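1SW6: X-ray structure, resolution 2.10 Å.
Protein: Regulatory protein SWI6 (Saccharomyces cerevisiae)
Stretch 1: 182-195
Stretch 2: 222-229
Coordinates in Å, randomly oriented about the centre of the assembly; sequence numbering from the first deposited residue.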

# COMPACT_ATOMS: atom_id res chain seq x y z
N THR A 182 -16.37 11.05 -0.29
CA THR A 182 -17.21 9.96 -0.75
C THR A 182 -17.66 9.02 0.37
O THR A 182 -18.48 8.14 0.14
N PHE A 183 -17.13 9.21 1.57
CA PHE A 183 -17.47 8.32 2.68
C PHE A 183 -18.94 8.10 2.98
O PHE A 183 -19.38 6.95 3.10
N GLU A 184 -19.71 9.17 3.13
CA GLU A 184 -21.12 9.01 3.44
C GLU A 184 -21.86 8.24 2.36
O GLU A 184 -22.70 7.39 2.67
N ALA A 185 -21.56 8.53 1.10
CA ALA A 185 -22.20 7.82 -0.00
C ALA A 185 -21.73 6.37 -0.01
O ALA A 185 -22.49 5.45 -0.35
N LEU A 186 -20.48 6.15 0.37
CA LEU A 186 -19.92 4.79 0.42
C LEU A 186 -20.68 3.87 1.40
O LEU A 186 -20.83 2.67 1.17
N LEU A 187 -21.15 4.44 2.50
CA LEU A 187 -21.86 3.65 3.48
C LEU A 187 -23.15 3.05 2.91
O LEU A 187 -23.57 1.98 3.33
N ASP A 188 -23.78 3.71 1.94
CA ASP A 188 -25.00 3.16 1.35
C ASP A 188 -24.74 1.80 0.70
O ASP A 188 -25.63 0.94 0.66
N TYR A 189 -23.52 1.62 0.20
CA TYR A 189 -23.14 0.36 -0.44
C TYR A 189 -22.31 -0.59 0.44
O TYR A 189 -22.28 -1.79 0.17
N LEU A 190 -21.66 -0.07 1.48
CA LEU A 190 -20.83 -0.95 2.32
C LEU A 190 -21.25 -1.12 3.78
O LEU A 190 -20.51 -1.69 4.56
N TYR A 191 -22.45 -0.64 4.14
CA TYR A 191 -22.93 -0.77 5.52
C TYR A 191 -22.90 -2.20 6.06
O TYR A 191 -22.75 -2.40 7.27
N PRO A 192 -23.05 -3.22 5.18
CA PRO A 192 -23.01 -4.57 5.75
C PRO A 192 -21.70 -4.85 6.49
O PRO A 192 -21.67 -5.65 7.40
N CYS A 193 -20.62 -4.17 6.09
CA CYS A 193 -19.32 -4.35 6.73
C CYS A 193 -19.28 -3.81 8.15
O CYS A 193 -18.44 -4.20 8.95
N LEU A 194 -20.19 -2.89 8.47
CA LEU A 194 -20.23 -2.30 9.80
C LEU A 194 -20.38 -3.34 10.91
O LEU A 194 -20.00 -3.08 12.05
N ILE A 195 -20.93 -4.51 10.60
CA ILE A 195 -21.10 -5.52 11.64
C ILE A 195 -19.93 -6.50 11.73
O ILE A 195 -19.95 -7.41 12.55
N LYS A 222 -11.87 11.98 12.49
CA LYS A 222 -12.95 12.70 13.14
C LYS A 222 -14.13 12.68 12.17
O LYS A 222 -15.26 12.39 12.54
N TYR A 223 -13.83 12.98 10.91
CA TYR A 223 -14.83 13.01 9.85
C TYR A 223 -15.54 11.67 9.69
O TYR A 223 -16.77 11.62 9.60
N TYR A 224 -14.76 10.59 9.65
CA TYR A 224 -15.32 9.25 9.50
C TYR A 224 -16.27 8.91 10.65
O TYR A 224 -17.39 8.41 10.44
N LEU A 225 -15.83 9.19 11.87
CA LEU A 225 -16.64 8.92 13.06
C LEU A 225 -17.97 9.66 13.03
O LEU A 225 -19.02 9.05 13.23
N ASP A 226 -17.93 10.97 12.77
CA ASP A 226 -19.17 11.75 12.74
C ASP A 226 -20.09 11.37 11.59
O ASP A 226 -21.29 11.29 11.77
N ILE A 227 -19.52 11.14 10.41
CA ILE A 227 -20.33 10.73 9.26
C ILE A 227 -21.02 9.40 9.55
O ILE A 227 -22.19 9.22 9.21
N LEU A 228 -20.31 8.47 10.18
CA LEU A 228 -20.88 7.17 10.50
C LEU A 228 -22.08 7.30 11.46
O LEU A 228 -23.13 6.69 11.24
N MET A 229 -21.92 8.09 12.52
CA MET A 229 -23.01 8.28 13.48
C MET A 229 -24.20 8.98 12.81
O MET A 229 -25.34 8.55 12.97

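The contact between these two stretches, whose helix axes cross at -53° and approach to 9.8 Å, is built around Phe-183. Its CB points toward the second helix, and the t rotamer (chi1 -166°) carries the ring into a hole formed by Tyr-223, Tyr-224, Ile-227 and Leu-228. A large flat ring suits this place because Tyr-224, Ile-227 and Leu-228 each meet a different part of it, while Tyr-223 packs against CB. Tyr-224, in the m rotamer, turns its edge to one face, with Tyr-224 CD2 3.6 Å from Phe-183 CG and the ring centroids 4.6 Å apart. Ile-227 CG2 lies 3.5 Å from Phe-183 CD2, while the backbone of Leu-228 lies at the ring edge.

Ile-227, also m, points toward the first helix. Branched at CB, Ile-227 reaches the first helix with CG2, which lies 3.6 Å from Glu-184 CB and 4.1 Å from Leu-187 CD1. Leu-187, one helical turn after Phe-183, points inward as well; its m,t conformation brings CD1 to 4.2 Å from CD1 of Leu-228. The CB of Leu-228 points sideways, but its t,p conformation brings the end of the side chain nearer, and Leu-228 CD1 reaches CD2 of Leu-194 at 3.8 Å. Leu-194, m,t, beyond the regular helix, also points inward. Flexible, unbranched-at-CB leucines thus extend the apolar seam beyond the aromatic centre.

Toward the polar edge, Tyr-223 combines two roles. Its t rotamer sets ring atom CE2 3.9 Å from Phe-183 CB, while its hydroxyl reaches water. No direct hydrogen bond joins the stretches; two waters bridge them instead. One accepts from Glu-184 N (2.9 Å) and hydrogen-bonds Tyr-223 OH (2.7 Å). The other donates to Ile-227 O (2.9 Å) and, weakly, to Glu-184 OE2 (2.8 Å). Glu-184 suits this margin: its CB packs against Ile-227, while its t,t chain carries OE2 to the water shared with Ile-227 O, and OE2 is also bonded elsewhere in the structure.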

# COMPACT_ATOMS: atom_id res chain seq x y z
CB THR A 182 -16.49 9.08 -1.80
OG1 THR A 182 -15.17 8.76 -1.33
CG2 THR A 182 -16.39 9.81 -3.14
CB PHE A 183 -16.76 8.76 3.97
CG PHE A 183 -16.78 7.71 5.05
CD1 PHE A 183 -16.19 6.47 4.85
CD2 PHE A 183 -17.38 7.97 6.27
CE1 PHE A 183 -16.19 5.50 5.85
CE2 PHE A 183 -17.39 7.00 7.28
CZ PHE A 183 -16.79 5.76 7.07
CB GLU A 184 -21.79 10.36 3.70
CG GLU A 184 -23.27 10.23 4.12
CD GLU A 184 -23.76 11.42 4.94
OE1 GLU A 184 -23.12 12.49 4.92
OE2 GLU A 184 -24.81 11.29 5.62
CB ALA A 185 -21.87 8.49 -1.35
CB LEU A 186 -18.45 4.84 0.83
CG LEU A 186 -17.68 3.52 0.81
CD1 LEU A 186 -17.52 3.03 -0.63
CD2 LEU A 186 -16.31 3.73 1.45
CB LEU A 187 -22.16 4.50 4.72
CG LEU A 187 -20.90 4.88 5.52
CD1 LEU A 187 -21.25 5.79 6.69
CD2 LEU A 187 -20.22 3.60 6.03
CB ASP A 188 -25.63 4.10 0.32
CG ASP A 188 -26.28 5.32 0.95
OD1 ASP A 188 -26.43 5.35 2.21
OD2 ASP A 188 -26.65 6.24 0.19
CB TYR A 189 -22.38 0.62 -1.74
CG TYR A 189 -23.23 1.19 -2.83
CD1 TYR A 189 -23.62 2.53 -2.81
CD2 TYR A 189 -23.68 0.39 -3.88
CE1 TYR A 189 -24.45 3.06 -3.79
CE2 TYR A 189 -24.51 0.91 -4.88
CZ TYR A 189 -24.89 2.24 -4.83
OH TYR A 189 -25.71 2.76 -5.80
CB LEU A 190 -19.35 -0.50 2.28
CG LEU A 190 -18.61 -0.39 0.93
CD1 LEU A 190 -17.11 -0.26 1.18
CD2 LEU A 190 -18.88 -1.62 0.07
CB TYR A 191 -24.36 -0.19 5.65
CG TYR A 191 -25.42 -0.98 4.92
CD1 TYR A 191 -25.94 -2.16 5.45
CD2 TYR A 191 -25.88 -0.57 3.67
CE1 TYR A 191 -26.88 -2.92 4.75
CE2 TYR A 191 -26.81 -1.31 2.96
CZ TYR A 191 -27.31 -2.49 3.50
OH TYR A 191 -28.23 -3.22 2.78
CB PRO A 192 -23.18 -5.46 4.52
CG PRO A 192 -24.05 -4.62 3.61
CD PRO A 192 -23.43 -3.25 3.76
CB CYS A 193 -18.21 -3.66 5.91
SG CYS A 193 -18.06 -4.21 4.19
CB LEU A 194 -21.39 -1.31 9.91
CG LEU A 194 -21.27 -0.07 9.04
CD1 LEU A 194 -22.55 0.75 9.15
CD2 LEU A 194 -20.06 0.75 9.51
CB ILE A 195 -22.39 -6.32 11.45
CG1 ILE A 195 -22.24 -7.29 10.27
CG2 ILE A 195 -23.56 -5.36 11.23
CD1 ILE A 195 -23.35 -8.31 10.19
CB LYS A 222 -12.53 14.15 13.41
CG LYS A 222 -13.60 15.03 14.07
CD LYS A 222 -13.80 14.65 15.53
CE LYS A 222 -14.48 15.77 16.31
NZ LYS A 222 -15.85 16.09 15.80
CB TYR A 223 -14.15 13.39 8.54
CG TYR A 223 -15.04 13.36 7.32
CD1 TYR A 223 -15.83 14.45 6.98
CD2 TYR A 223 -15.03 12.25 6.46
CE1 TYR A 223 -16.58 14.46 5.81
CE2 TYR A 223 -15.78 12.25 5.29
CZ TYR A 223 -16.55 13.36 4.97
OH TYR A 223 -17.23 13.41 3.78
CB TYR A 224 -14.18 8.22 9.42
CG TYR A 224 -13.36 8.31 8.14
CD1 TYR A 224 -12.02 7.93 8.13
CD2 TYR A 224 -13.93 8.76 6.94
CE1 TYR A 224 -11.25 8.00 6.96
CE2 TYR A 224 -13.17 8.84 5.76
CZ TYR A 224 -11.83 8.46 5.78
OH TYR A 224 -11.06 8.56 4.64
CB LEU A 225 -15.87 9.31 14.32
CG LEU A 225 -16.66 9.25 15.63
CD1 LEU A 225 -17.26 7.85 15.81
CD2 LEU A 225 -15.75 9.57 16.80
CB ASP A 226 -18.87 13.26 12.70
CG ASP A 226 -18.21 13.76 13.97
OD1 ASP A 226 -18.41 13.15 15.05
OD2 ASP A 226 -17.49 14.78 13.91
CB ILE A 227 -19.48 10.56 7.97
CG1 ILE A 227 -19.08 11.92 7.41
CG2 ILE A 227 -20.27 9.78 6.92
CD1 ILE A 227 -20.25 12.81 7.08
CB LEU A 228 -19.81 6.27 11.14
CG LEU A 228 -20.27 4.89 11.64
CD1 LEU A 228 -21.12 4.21 10.58
CD2 LEU A 228 -19.07 4.03 11.98
CB MET A 229 -22.53 9.08 14.69
CG MET A 229 -21.49 8.35 15.55
SD MET A 229 -22.09 6.75 16.19
CE MET A 229 -23.34 7.34 17.35
O HOH W 1 -23.73 11.50 8.24
O HOH W 2 -19.12 11.98 2.51